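Local coordinates for Non-structural protein 5 (Modoc virus, PDB 2WA2) that probably methylates the cap of viral RNA at guanine N7 and ribose 2'-O, using S-adenosylmethionine as methyl donor, at residues I20-L25 and N195-D200; I74-G79 and S97-S102; V176-L181 and Q209-G214; D200-L205 and N237-N242; H227-V232 and T244-Q249. The protein carries 4 engineered substitutions. All coordinates share one frame; numbering follows the deposited sequence.

Interaction 1 (I20-L25 and N195-D200); sequences IWKRKL and NPYSCD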
# COMPACT_ATOMS: atom_id res chain seq x y z
N ILE A 20 11.71 13.88 10.87
CA ILE A 20 11.33 15.27 11.15
C ILE A 20 9.84 15.49 10.86
O ILE A 20 9.09 16.00 11.73
CB ILE A 20 12.19 16.28 10.36
CG1 ILE A 20 13.64 16.24 10.85
CG2 ILE A 20 11.59 17.72 10.48
CD1 ILE A 20 14.62 17.03 9.89
N TRP A 21 9.41 15.05 9.67
CA TRP A 21 8.00 15.11 9.27
C TRP A 21 7.13 14.43 10.33
O TRP A 21 6.15 15.02 10.79
CB TRP A 21 7.76 14.49 7.88
CG TRP A 21 6.28 14.22 7.62
CD1 TRP A 21 5.37 15.11 7.15
CD2 TRP A 21 5.58 12.98 7.83
NE1 TRP A 21 4.12 14.49 7.06
CE2 TRP A 21 4.22 13.20 7.49
CE3 TRP A 21 5.95 11.70 8.30
CZ2 TRP A 21 3.24 12.19 7.58
CZ3 TRP A 21 4.97 10.70 8.40
CH2 TRP A 21 3.63 10.95 8.03
N LYS A 22 7.54 13.24 10.77
CA LYS A 22 6.72 12.51 11.76
C LYS A 22 6.58 13.27 13.10
O LYS A 22 5.49 13.34 13.68
CB LYS A 22 7.31 11.13 12.02
CG LYS A 22 6.40 10.23 12.87
CD LYS A 22 5.27 9.70 12.00
CE LYS A 22 4.42 8.76 12.74
NZ LYS A 22 3.30 8.26 11.88
N ARG A 23 7.69 13.78 13.59
CA ARG A 23 7.71 14.46 14.89
C ARG A 23 6.92 15.76 14.79
O ARG A 23 6.12 16.09 15.67
CB ARG A 23 9.14 14.70 15.35
CG ARG A 23 9.77 13.42 15.94
CD ARG A 23 11.15 13.67 16.60
NE ARG A 23 11.49 12.48 17.38
CZ ARG A 23 12.71 12.14 17.82
NH1 ARG A 23 13.79 12.89 17.53
NH2 ARG A 23 12.86 11.02 18.53
N LYS A 24 7.08 16.45 13.66
CA LYS A 24 6.28 17.66 13.40
C LYS A 24 4.79 17.35 13.26
O LYS A 24 3.94 18.04 13.81
CB LYS A 24 6.81 18.40 12.16
CG LYS A 24 8.17 19.07 12.40
CD LYS A 24 8.72 19.82 11.18
CE LYS A 24 7.90 21.03 10.83
NZ LYS A 24 8.36 22.19 11.57
N LEU A 25 4.47 16.28 12.55
CA LEU A 25 3.09 15.85 12.41
C LEU A 25 2.47 15.64 13.78
O LEU A 25 1.34 16.12 14.02
CB LEU A 25 2.98 14.56 11.58
CG LEU A 25 1.56 14.08 11.27
CD1 LEU A 25 0.78 14.97 10.29
CD2 LEU A 25 1.60 12.59 10.84
N ASN A 195 5.72 3.14 6.12
CA ASN A 195 6.84 4.00 6.48
C ASN A 195 7.98 3.66 5.54
O ASN A 195 8.73 2.70 5.82
CB ASN A 195 7.28 3.75 7.93
CG ASN A 195 8.56 4.49 8.32
OD1 ASN A 195 9.29 5.01 7.48
ND2 ASN A 195 8.84 4.53 9.63
N PRO A 196 8.11 4.42 4.43
CA PRO A 196 9.15 4.16 3.45
C PRO A 196 10.48 4.88 3.71
O PRO A 196 11.41 4.64 2.96
CB PRO A 196 8.53 4.70 2.16
CG PRO A 196 7.77 5.90 2.62
CD PRO A 196 7.22 5.52 4.00
N TYR A 197 10.54 5.75 4.72
CA TYR A 197 11.78 6.54 4.96
C TYR A 197 12.74 5.93 5.98
O TYR A 197 13.89 6.35 6.08
CB TYR A 197 11.46 7.98 5.35
CG TYR A 197 10.51 8.08 6.51
CD1 TYR A 197 10.97 8.04 7.82
CD2 TYR A 197 9.16 8.25 6.28
CE1 TYR A 197 10.09 8.14 8.88
CE2 TYR A 197 8.27 8.35 7.32
CZ TYR A 197 8.74 8.28 8.61
OH TYR A 197 7.83 8.36 9.63
N SER A 198 12.28 4.94 6.72
CA SER A 198 13.12 4.25 7.67
C SER A 198 14.28 3.57 6.92
O SER A 198 14.08 2.98 5.84
CB SER A 198 12.25 3.24 8.43
OG SER A 198 13.01 2.16 8.91
N CYS A 199 15.49 3.66 7.47
CA CYS A 199 16.64 3.07 6.79
C CYS A 199 16.47 1.57 6.52
O CYS A 199 16.76 1.14 5.41
CB CYS A 199 17.96 3.35 7.50
SG CYS A 199 19.35 2.66 6.50
N ASP A 200 16.02 0.79 7.51
CA ASP A 200 15.82 -0.65 7.28
C ASP A 200 14.82 -0.95 6.16
O ASP A 200 15.01 -1.88 5.36
CB ASP A 200 15.44 -1.43 8.56
CG ASP A 200 14.28 -0.83 9.31
OD1 ASP A 200 13.58 0.08 8.78
OD2 ASP A 200 14.04 -1.28 10.46

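Interaction 2 (I74-G79 and S97-S102); sequences IDERGG and SYYAAS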
# COMPACT_ATOMS: atom_id res chain seq x y z
N ILE A 74 -3.31 4.36 -9.32
CA ILE A 74 -2.14 3.55 -9.63
C ILE A 74 -2.35 2.74 -10.93
O ILE A 74 -1.42 2.61 -11.75
CB ILE A 74 -1.81 2.59 -8.48
CG1 ILE A 74 -1.47 3.39 -7.20
CG2 ILE A 74 -0.70 1.56 -8.90
CD1 ILE A 74 -1.35 2.53 -5.95
N ASP A 75 -3.55 2.20 -11.10
CA ASP A 75 -3.85 1.34 -12.26
C ASP A 75 -3.79 2.16 -13.55
O ASP A 75 -3.19 1.72 -14.53
CB ASP A 75 -5.21 0.68 -12.11
CG ASP A 75 -5.53 -0.28 -13.25
OD1 ASP A 75 -4.59 -0.82 -13.88
OD2 ASP A 75 -6.73 -0.48 -13.49
N GLU A 76 -4.41 3.34 -13.51
CA GLU A 76 -4.49 4.23 -14.67
C GLU A 76 -3.13 4.81 -15.03
O GLU A 76 -2.90 5.18 -16.17
CB GLU A 76 -5.52 5.35 -14.43
CG GLU A 76 -6.94 4.99 -14.92
CD GLU A 76 -8.06 5.23 -13.90
OE1 GLU A 76 -8.19 6.37 -13.39
OE2 GLU A 76 -8.83 4.28 -13.63
N ARG A 77 -2.23 4.90 -14.05
CA ARG A 77 -0.87 5.36 -14.31
C ARG A 77 0.02 4.25 -14.86
O ARG A 77 1.18 4.51 -15.19
CB ARG A 77 -0.23 5.92 -13.04
CG ARG A 77 -0.95 7.11 -12.44
CD ARG A 77 -0.66 8.40 -13.19
NE ARG A 77 -1.74 9.39 -13.15
CZ ARG A 77 -3.02 9.14 -12.89
NH1 ARG A 77 -3.46 7.91 -12.64
NH2 ARG A 77 -3.88 10.14 -12.90
N GLY A 78 -0.50 3.02 -14.94
CA GLY A 78 0.31 1.86 -15.32
C GLY A 78 1.24 1.35 -14.23
O GLY A 78 2.24 0.70 -14.52
N GLY A 79 0.88 1.62 -12.97
CA GLY A 79 1.62 1.13 -11.81
C GLY A 79 1.52 -0.36 -11.62
O GLY A 79 2.44 -0.99 -11.10
N SER A 97 -10.48 -5.27 -3.93
CA SER A 97 -10.93 -6.53 -4.51
C SER A 97 -12.05 -6.29 -5.52
O SER A 97 -12.05 -6.88 -6.60
CB SER A 97 -11.38 -7.48 -3.41
OG SER A 97 -10.23 -8.05 -2.79
N TYR A 98 -12.97 -5.40 -5.17
CA TYR A 98 -14.08 -5.01 -6.04
C TYR A 98 -13.57 -4.20 -7.21
O TYR A 98 -14.07 -4.32 -8.33
CB TYR A 98 -15.15 -4.25 -5.27
CG TYR A 98 -16.04 -5.15 -4.45
CD1 TYR A 98 -16.94 -6.02 -5.08
CD2 TYR A 98 -15.99 -5.15 -3.06
CE1 TYR A 98 -17.75 -6.88 -4.34
CE2 TYR A 98 -16.82 -5.99 -2.31
CZ TYR A 98 -17.68 -6.85 -2.95
OH TYR A 98 -18.47 -7.69 -2.21
N TYR A 99 -12.55 -3.38 -6.97
CA TYR A 99 -11.91 -2.70 -8.07
C TYR A 99 -11.28 -3.70 -9.03
O TYR A 99 -11.59 -3.69 -10.23
CB TYR A 99 -10.90 -1.64 -7.62
CG TYR A 99 -10.33 -0.94 -8.83
CD1 TYR A 99 -11.06 0.06 -9.48
CD2 TYR A 99 -9.11 -1.32 -9.36
CE1 TYR A 99 -10.55 0.68 -10.64
CE2 TYR A 99 -8.59 -0.70 -10.51
CZ TYR A 99 -9.32 0.29 -11.14
OH TYR A 99 -8.78 0.87 -12.27
N ALA A 100 -10.42 -4.57 -8.51
CA ALA A 100 -9.76 -5.59 -9.30
C ALA A 100 -10.76 -6.45 -10.06
O ALA A 100 -10.55 -6.74 -11.22
CB ALA A 100 -8.87 -6.47 -8.41
N ALA A 101 -11.84 -6.86 -9.39
CA ALA A 101 -12.84 -7.76 -9.98
C ALA A 101 -13.60 -7.16 -11.19
O ALA A 101 -14.18 -7.90 -12.01
CB ALA A 101 -13.83 -8.24 -8.91
N SER A 102 -13.59 -5.83 -11.28
CA SER A 102 -14.21 -5.15 -12.41
C SER A 102 -13.29 -4.95 -13.63
O SER A 102 -13.74 -4.46 -14.67
CB SER A 102 -14.82 -3.82 -11.96
OG SER A 102 -13.79 -2.89 -11.64

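Interaction 3 (V176-L181 and Q209-G214); sequences VISRWL and QARFGG. Engineered in segment 209-214: Ala210 (natural residue Arg).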
# COMPACT_ATOMS: atom_id res chain seq x y z
N VAL A 176 6.89 -10.68 3.97
CA VAL A 176 5.80 -11.56 3.52
C VAL A 176 5.62 -11.47 1.99
O VAL A 176 5.59 -12.49 1.28
CB VAL A 176 4.48 -11.21 4.25
CG1 VAL A 176 3.32 -11.96 3.64
CG2 VAL A 176 4.64 -11.51 5.75
N ILE A 177 5.51 -10.25 1.49
CA ILE A 177 5.35 -10.02 0.06
C ILE A 177 6.52 -10.62 -0.74
O ILE A 177 6.29 -11.20 -1.79
CB ILE A 177 5.16 -8.50 -0.27
CG1 ILE A 177 3.82 -8.00 0.28
CG2 ILE A 177 5.36 -8.20 -1.79
CD1 ILE A 177 2.55 -8.77 -0.15
N SER A 178 7.75 -10.49 -0.24
CA SER A 178 8.91 -11.09 -0.94
C SER A 178 8.72 -12.60 -1.21
O SER A 178 9.09 -13.08 -2.28
CB SER A 178 10.23 -10.81 -0.21
OG SER A 178 10.52 -9.43 -0.33
N ARG A 179 8.10 -13.31 -0.26
CA ARG A 179 7.81 -14.73 -0.45
C ARG A 179 6.82 -14.96 -1.59
O ARG A 179 6.98 -15.89 -2.41
CB ARG A 179 7.28 -15.35 0.85
CG ARG A 179 8.32 -15.41 1.94
CD ARG A 179 7.68 -15.78 3.26
NE ARG A 179 8.61 -15.55 4.36
CZ ARG A 179 8.25 -15.07 5.55
NH1 ARG A 179 6.98 -14.76 5.80
NH2 ARG A 179 9.19 -14.89 6.47
N TRP A 180 5.81 -14.11 -1.66
CA TRP A 180 4.85 -14.18 -2.76
C TRP A 180 5.51 -13.92 -4.12
O TRP A 180 5.23 -14.63 -5.09
CB TRP A 180 3.69 -13.23 -2.52
CG TRP A 180 2.73 -13.74 -1.45
CD1 TRP A 180 2.86 -13.64 -0.08
CD2 TRP A 180 1.51 -14.44 -1.69
NE1 TRP A 180 1.77 -14.24 0.54
CE2 TRP A 180 0.93 -14.74 -0.42
CE3 TRP A 180 0.86 -14.86 -2.85
CZ2 TRP A 180 -0.30 -15.41 -0.30
CZ3 TRP A 180 -0.36 -15.54 -2.73
CH2 TRP A 180 -0.91 -15.81 -1.45
N LEU A 181 6.36 -12.90 -4.18
CA LEU A 181 7.05 -12.52 -5.41
C LEU A 181 8.06 -13.59 -5.85
O LEU A 181 8.24 -13.82 -7.05
CB LEU A 181 7.76 -11.17 -5.22
CG LEU A 181 6.83 -9.99 -4.92
CD1 LEU A 181 7.51 -8.61 -5.02
CD2 LEU A 181 5.53 -9.99 -5.72
N GLN A 209 13.53 -4.45 -5.10
CA GLN A 209 13.64 -3.89 -6.44
C GLN A 209 14.75 -4.63 -7.25
O GLN A 209 14.57 -4.84 -8.47
CB GLN A 209 13.95 -2.38 -6.36
CG GLN A 209 14.05 -1.73 -7.74
CD GLN A 209 14.49 -0.28 -7.64
OE1 GLN A 209 15.51 0.02 -7.02
NE2 GLN A 209 13.70 0.61 -8.20
N ALA A 210 15.87 -4.96 -6.59
CA ALA A 210 16.98 -5.75 -7.17
C ALA A 210 16.51 -7.14 -7.60
O ALA A 210 16.93 -7.66 -8.64
CB ALA A 210 18.12 -5.91 -6.19
N ARG A 211 15.62 -7.73 -6.80
CA ARG A 211 15.15 -9.09 -7.07
C ARG A 211 14.00 -9.15 -8.06
O ARG A 211 13.91 -10.08 -8.89
CB ARG A 211 14.73 -9.75 -5.73
CG ARG A 211 15.87 -9.95 -4.70
CD ARG A 211 15.30 -10.51 -3.37
NE ARG A 211 14.74 -11.84 -3.61
CZ ARG A 211 14.00 -12.51 -2.72
NH1 ARG A 211 13.70 -11.96 -1.55
NH2 ARG A 211 13.56 -13.73 -3.04
N PHE A 212 13.08 -8.19 -7.95
CA PHE A 212 11.78 -8.26 -8.61
C PHE A 212 11.46 -7.08 -9.53
O PHE A 212 10.38 -7.04 -10.14
CB PHE A 212 10.70 -8.32 -7.51
CG PHE A 212 10.94 -9.41 -6.46
CD1 PHE A 212 11.11 -10.75 -6.82
CD2 PHE A 212 10.99 -9.08 -5.11
CE1 PHE A 212 11.33 -11.75 -5.86
CE2 PHE A 212 11.21 -10.09 -4.14
CZ PHE A 212 11.38 -11.41 -4.54
N GLY A 213 12.34 -6.09 -9.59
CA GLY A 213 12.10 -4.85 -10.37
C GLY A 213 11.12 -3.91 -9.69
O GLY A 213 10.99 -3.90 -8.47
N GLY A 214 10.41 -3.09 -10.46
CA GLY A 214 9.40 -2.20 -9.87
C GLY A 214 10.00 -0.93 -9.29
O GLY A 214 11.18 -0.63 -9.54
O HOH W 1 13.35 -9.36 -0.60

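Interaction 4 (D200-L205 and N237-N242); sequences DVLEAL and NNIMGN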
# COMPACT_ATOMS: atom_id res chain seq x y z
N ASP A 200 16.02 0.79 7.51
CA ASP A 200 15.82 -0.65 7.28
C ASP A 200 14.82 -0.95 6.16
O ASP A 200 15.01 -1.88 5.36
CB ASP A 200 15.44 -1.43 8.56
CG ASP A 200 14.28 -0.83 9.31
OD1 ASP A 200 13.58 0.08 8.78
OD2 ASP A 200 14.04 -1.28 10.46
N VAL A 201 13.78 -0.14 6.11
CA VAL A 201 12.78 -0.29 5.08
C VAL A 201 13.37 0.05 3.72
O VAL A 201 13.12 -0.65 2.75
CB VAL A 201 11.50 0.55 5.34
CG1 VAL A 201 10.56 0.46 4.10
CG2 VAL A 201 10.77 0.05 6.59
N LEU A 202 14.10 1.16 3.63
CA LEU A 202 14.72 1.55 2.36
C LEU A 202 15.61 0.45 1.81
O LEU A 202 15.51 0.08 0.62
CB LEU A 202 15.49 2.88 2.49
CG LEU A 202 14.72 4.20 2.50
CD1 LEU A 202 15.65 5.33 3.01
CD2 LEU A 202 14.16 4.51 1.14
N GLU A 203 16.46 -0.12 2.67
CA GLU A 203 17.32 -1.25 2.26
C GLU A 203 16.53 -2.49 1.83
O GLU A 203 16.88 -3.15 0.84
CB GLU A 203 18.32 -1.58 3.34
CG GLU A 203 19.30 -0.43 3.51
CD GLU A 203 20.49 -0.75 4.37
OE1 GLU A 203 20.40 -1.67 5.23
OE2 GLU A 203 21.51 -0.04 4.21
N ALA A 204 15.45 -2.78 2.57
CA ALA A 204 14.51 -3.83 2.17
C ALA A 204 13.89 -3.59 0.80
O ALA A 204 13.81 -4.51 0.01
CB ALA A 204 13.43 -4.01 3.24
N LEU A 205 13.47 -2.35 0.50
CA LEU A 205 12.86 -2.02 -0.78
C LEU A 205 13.88 -2.11 -1.92
O LEU A 205 13.54 -2.58 -2.99
CB LEU A 205 12.23 -0.63 -0.77
CG LEU A 205 10.99 -0.42 0.10
CD1 LEU A 205 10.77 1.08 0.27
CD2 LEU A 205 9.80 -1.12 -0.57
N ASN A 237 11.64 3.13 -10.81
CA ASN A 237 12.18 4.44 -10.46
C ASN A 237 13.21 4.40 -9.36
O ASN A 237 13.63 3.33 -8.90
CB ASN A 237 11.06 5.47 -10.19
CG ASN A 237 10.24 5.14 -8.94
OD1 ASN A 237 10.53 4.17 -8.25
ND2 ASN A 237 9.22 5.96 -8.64
N ASN A 238 13.67 5.59 -9.01
CA ASN A 238 14.67 5.81 -8.00
C ASN A 238 13.95 5.90 -6.65
O ASN A 238 13.41 6.95 -6.28
CB ASN A 238 15.40 7.12 -8.35
CG ASN A 238 16.32 7.59 -7.27
OD1 ASN A 238 16.58 6.90 -6.28
ND2 ASN A 238 16.86 8.79 -7.46
N ILE A 239 13.91 4.77 -5.96
CA ILE A 239 13.16 4.64 -4.69
C ILE A 239 13.54 5.71 -3.64
O ILE A 239 12.67 6.49 -3.20
CB ILE A 239 13.26 3.20 -4.15
CG1 ILE A 239 12.50 2.22 -5.08
CG2 ILE A 239 12.70 3.10 -2.70
CD1 ILE A 239 12.74 0.73 -4.71
N MET A 240 14.83 5.76 -3.28
CA MET A 240 15.33 6.65 -2.19
C MET A 240 15.04 8.11 -2.52
O MET A 240 14.58 8.87 -1.65
CB MET A 240 16.85 6.42 -1.95
CG MET A 240 17.21 5.01 -1.46
SD MET A 240 18.99 4.62 -1.46
CE MET A 240 19.44 5.41 0.11
N GLY A 241 15.29 8.50 -3.78
CA GLY A 241 15.01 9.84 -4.28
C GLY A 241 13.55 10.23 -4.22
O GLY A 241 13.22 11.35 -3.86
N ASN A 242 12.67 9.29 -4.57
CA ASN A 242 11.25 9.52 -4.51
C ASN A 242 10.80 9.69 -3.07
O ASN A 242 9.98 10.56 -2.79
CB ASN A 242 10.47 8.38 -5.15
CG ASN A 242 9.88 8.78 -6.45
OD1 ASN A 242 10.34 8.34 -7.51
ND2 ASN A 242 8.86 9.66 -6.40

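Interaction 5 (H227-V232 and T244-Q249); sequences HEMYFV and TAVSRQ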
# COMPACT_ATOMS: atom_id res chain seq x y z
N HIS A 227 2.81 9.11 5.24
CA HIS A 227 3.93 9.09 4.30
C HIS A 227 3.84 7.83 3.44
O HIS A 227 4.81 7.48 2.77
CB HIS A 227 5.23 9.09 5.09
CG HIS A 227 6.39 9.73 4.38
ND1 HIS A 227 6.89 9.26 3.18
CD2 HIS A 227 7.18 10.77 4.74
CE1 HIS A 227 7.93 10.00 2.83
NE2 HIS A 227 8.13 10.92 3.76
N GLU A 228 2.67 7.16 3.43
CA GLU A 228 2.49 5.89 2.66
C GLU A 228 2.91 6.06 1.20
O GLU A 228 2.60 7.06 0.55
CB GLU A 228 1.05 5.33 2.71
CG GLU A 228 0.07 6.23 1.94
CD GLU A 228 -1.39 5.92 2.24
OE1 GLU A 228 -1.65 5.13 3.16
OE2 GLU A 228 -2.27 6.49 1.55
N MET A 229 3.65 5.08 0.72
CA MET A 229 3.96 4.99 -0.71
C MET A 229 3.70 3.55 -1.17
O MET A 229 3.46 2.64 -0.35
CB MET A 229 5.40 5.45 -0.95
CG MET A 229 5.58 6.94 -0.64
SD MET A 229 7.29 7.49 -0.72
CE MET A 229 7.63 7.37 -2.51
N TYR A 230 3.70 3.33 -2.49
CA TYR A 230 3.27 2.04 -3.02
C TYR A 230 4.36 1.40 -3.85
O TYR A 230 4.87 2.01 -4.78
CB TYR A 230 1.96 2.15 -3.79
CG TYR A 230 0.81 2.31 -2.82
CD1 TYR A 230 0.13 1.19 -2.33
CD2 TYR A 230 0.45 3.58 -2.36
CE1 TYR A 230 -0.91 1.33 -1.41
CE2 TYR A 230 -0.60 3.73 -1.41
CZ TYR A 230 -1.26 2.59 -0.95
OH TYR A 230 -2.26 2.71 -0.01
N PHE A 231 4.75 0.19 -3.47
CA PHE A 231 5.79 -0.52 -4.19
C PHE A 231 5.07 -1.26 -5.30
O PHE A 231 4.24 -2.14 -5.04
CB PHE A 231 6.56 -1.48 -3.26
CG PHE A 231 7.62 -2.31 -3.95
CD1 PHE A 231 8.72 -1.71 -4.56
CD2 PHE A 231 7.53 -3.71 -3.95
CE1 PHE A 231 9.71 -2.48 -5.20
CE2 PHE A 231 8.52 -4.51 -4.59
CZ PHE A 231 9.60 -3.89 -5.22
N VAL A 232 5.40 -0.89 -6.55
CA VAL A 232 4.61 -1.30 -7.71
C VAL A 232 5.50 -1.92 -8.82
O VAL A 232 6.68 -1.57 -8.96
CB VAL A 232 3.75 -0.11 -8.28
CG1 VAL A 232 2.69 0.44 -7.25
CG2 VAL A 232 4.64 1.04 -8.77
N THR A 244 12.58 10.80 -0.52
CA THR A 244 13.09 12.09 -0.04
C THR A 244 12.25 13.23 -0.61
O THR A 244 11.93 14.20 0.09
CB THR A 244 14.61 12.26 -0.40
OG1 THR A 244 15.37 11.31 0.36
CG2 THR A 244 15.08 13.65 -0.01
N ALA A 245 11.85 13.09 -1.87
CA ALA A 245 11.04 14.11 -2.52
C ALA A 245 9.66 14.25 -1.84
O ALA A 245 9.16 15.34 -1.65
CB ALA A 245 10.90 13.79 -3.98
N VAL A 246 9.09 13.12 -1.43
CA VAL A 246 7.84 13.11 -0.69
C VAL A 246 8.03 13.75 0.70
O VAL A 246 7.21 14.58 1.11
CB VAL A 246 7.22 11.68 -0.58
CG1 VAL A 246 5.96 11.68 0.31
CG2 VAL A 246 6.84 11.17 -1.99
N SER A 247 9.09 13.38 1.41
CA SER A 247 9.37 14.06 2.71
C SER A 247 9.45 15.58 2.55
O SER A 247 8.83 16.32 3.31
CB SER A 247 10.64 13.52 3.39
OG SER A 247 10.54 12.12 3.64
N ARG A 248 10.19 16.05 1.54
CA ARG A 248 10.34 17.49 1.35
C ARG A 248 9.01 18.14 0.96
O ARG A 248 8.67 19.19 1.46
CB ARG A 248 11.49 17.78 0.35
CG ARG A 248 12.84 17.37 0.95
CD ARG A 248 14.02 18.27 0.51
NE ARG A 248 15.32 17.73 0.90
CZ ARG A 248 16.08 18.17 1.92
NH1 ARG A 248 15.69 19.19 2.69
NH2 ARG A 248 17.24 17.58 2.17
N GLN A 249 8.22 17.47 0.13
CA GLN A 249 6.89 17.96 -0.21
C GLN A 249 5.96 18.08 1.00
O GLN A 249 5.29 19.10 1.17
CB GLN A 249 6.26 17.04 -1.26
CG GLN A 249 4.85 17.42 -1.64
CD GLN A 249 4.12 16.24 -2.26
OE1 GLN A 249 4.07 15.14 -1.68
NE2 GLN A 249 3.58 16.45 -3.43

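Interaction 1 (I20-L25 and N195-D200)
Tyr197 reaches Trp21 and Lys22 of helix 14-27 mainly through its phenol end, and every contact made there is of van der Waals type. Its OH lies near the plane of the indole, at the ring edge, 3.9 Å from Trp21 CZ3. The two aromatic side chains cross at about a right angle, and Tyr197 CE2 comes within 4.2 Å of Trp21 CE3. Lys22 bends at chi2 (76°), which wraps its aliphatic part round the same oxygen: Lys22 CB and Lys22 CD are each 3.7 Å from Tyr197 OH. The ammonium end continues past it to a salt bridge with Glu166 and a hydrogen bond to Asn160 O.

No hydrogen bond joins the two segments; within 195-200, Asn195 OD1 accepts from Ser198 N at 3.1 Å, an Asx motif that leads into the N-cap of helix 199-212, and takes a weak bond from Tyr197 N. The same oxygen stands 3.2 Å above the centre of the Tyr197 ring.

Cohesion therefore rests on shape and dispersion: the lysine alkyl chain packs on the phenol oxygen, while its ammonium is engaged by Glu166 and Asn160, so the lysine probably contributes mainly through its methylenes.

Interaction 2 (I74-G79 and S97-S102)
Asp75, in the last turn of helix 66-76, and Tyr99, in helix 95-101, meet across two backbones that stay well apart, the closest CA atoms being those of Asp75 and Ala100 at 9.6 Å. The gap is bridged by side chains. In both residues CG is anti to the backbone N (chi1 -177° for Asp75, -178° for Tyr99), which extends each group toward the other. Tyr99 OH donates to Asp75 OD2 at 2.7 Å; the oxygen receives it on its anti lone pair, directed away from OD1. The carboxylate oxygen lies at the ring edge, near its plane, although the carboxylate itself is turned 81° from the ring. Besides the bond, Asp75 CB touches Tyr99 CE2 at 4.0 Å. Glu76 stands at the margin, its OE2 being 3.7 Å from Tyr99 OH, and no hydrogen bond forms between them.

Gly78 has positive phi and belongs to a Schellman motif, with Gly79 N bonded to Ile74 O at 2.8 Å. Tyr99 O accepts from Ser102 N and, at 2.7 Å, from Ser102 OG.

In sequence the two helices flank strand 86-89 of the Rossmann-like methyltransferase sheet. Leu71, Ala72 and Leu82 also touch the Tyr99 side chain, and bound S-adenosylmethionine is about 8 Å from it. Farther back, Ala100 and Ala101 lean on Val109 of strand 106-112, while the backbone of Gly79 bonds to that of Gly234.

Interaction 3 (V176-L181 and Q209-G214)
Leu181 and Phe212 bring the C-terminal parts of helices 163-183 and 199-212 together, with their CA atoms 7.1 Å apart, the nearest pair between the segments. Phe212 is held between two aliphatic groups. Leu181 CB stands over one face of its ring, 3.5 Å from the centroid and only 4° off the normal, a centred CH-pi contact, while Leu181 CD1 approaches Phe212 CD2 at 3.5 Å. Over the opposite face lies Arg211 CB, 3.6 Å above the ring plane. Near the far end of the ring, Phe212 CZ is 3.6 Å from Ser178 O.

The two helices follow successive strands, 151-154 and 188-193, of a sheet with the order 3-2-1-4-5-7-6, the class I methyltransferase version of the Rossmann fold. Ile177 and Leu181 of the first helix rest on strand 188-193.

A water joins the polar groups beside the ring. Arg211 bends at chi3 (64°), placing a face of its guanidinium over Phe212 CZ. Arg211 NH1 donates to a water at 2.8 Å, which is also hydrogen-bonded to Ser178 OG at 2.8 Å. Arg211 NH2 has a salt bridge to Glu182, and Ser178 OG is bonded to Leu174 O, so each bridging group has a second partner. Past the helix end, where Gly213 has positive phi, Gln209 NE2 donates to Gly214 O at 3.1 Å with a nearly straight N-H...O angle of 170°.

Interaction 4 (D200-L205 and N237-N242)
Ile239, in the first turn of helix 239-254, forks at CB into two branches that meet Leu205 in different ways. From CB, the CG2 methyl is directed at side chains: Leu205 CD1 is 4.1 Å from Ile239 CG2, and Leu202 CD2 lies 4.3 Å from it. The other branch runs through CG1, and because chi2 is extended (172°) it carries its terminal methyl clear of the fork. That tip, Ile239 CD1, reaches backbone instead, 3.8 Å from Leu205 O, and also touches Leu205 CB at 4.2 Å. Leu205 and Ile239 cross obliquely, one helix setting a branched residue against a side chain and carbonyl of the other.

Both helices belong to the part of the methyltransferase fold around the antiparallel strand 229-232: helix 199-212 leads to edge strand 215-217, and helix 239-254 follows strand 229-232. Leu216 of the edge strand touches both Leu205 and Ile239, so the apolar cluster extends onto the sheet.

One turn back along helix 199-212, Leu202 meets Met240. The CA atoms of Leu202 and Met240 are 6.9 Å apart, and Leu202 CD2 packs 4.0 Å from Met240 CG, with Met240 CA almost as near. Asn238 takes the N-cap position of helix 239-254, its OD1 accepting a weak hydrogen bond from Gly241 N at 3.2 Å.

Interaction 5 (H227-V232 and T244-Q249)
His227 overlaps Val246 with its imidazole, against which the valine CG1 methyl rests off-centre, 4.0 Å from the ring centroid and 30° off the normal, a loose CH-pi contact. The closest pair there is His227 CE1 and Val246 CG1, at 3.6 Å. A bond at the ring edge helps to set its rotation: His227 NE2 and Ser247 OG are 2.7 Å apart at an angle of 153°, with the hydroxyl near the imidazole plane. Either atom could be the donor. Ser247 OG has a further hydrogen bond to a residue flanking the helical segment.

The other valine branch serves the strand. Val246 CG2 is 3.9 Å from Met229 SD and also 3.9 Å from Met229 CE, the thioether bending at chi3 (69°) to lay its methyl alongside. Trp21 meets the imidazole edge-to-face, and the Tyr197 ring also packs on it.

Strand 229-232 pairs with strands 188-193 and 215-217. An antiparallel strand in this place marks the class I methyltransferase sheet, here with helix 239-254 packed beside the start of strand 229-232. Between His227 and Met229, Glu228 turns away to form salt bridges with Lys70 and Lys192, and Tyr230 OH bonds Asp155, a cluster consistent with the Lys-Asp-Lys-Glu tetrad of FtsJ-like 2'-O-methyltransferases.

From the N terminus, helix 14-27 opens interaction 1, whose long loop closes only at 195-200. Interaction 2 nests inside it, closing a short loop between helices 66-76 and 95-101. Interaction 3 opens within the same long loop and closes at 209-214, so it crosses interaction 1. Interaction 4 starts at Asp200, shared with interaction 1, and crosses interactions 3 and 5, using helix 199-212 with the former and helix 239-254 with the latter. Interaction 5 closes the short loop between strand 229-232 and helix 239-254. Pro196 of interaction 1 touches Leu202 of interaction 4 and Met229 of interaction 5, and Asn242 of interaction 4 also meets Met229; Gly79 of interaction 2 touches Val232.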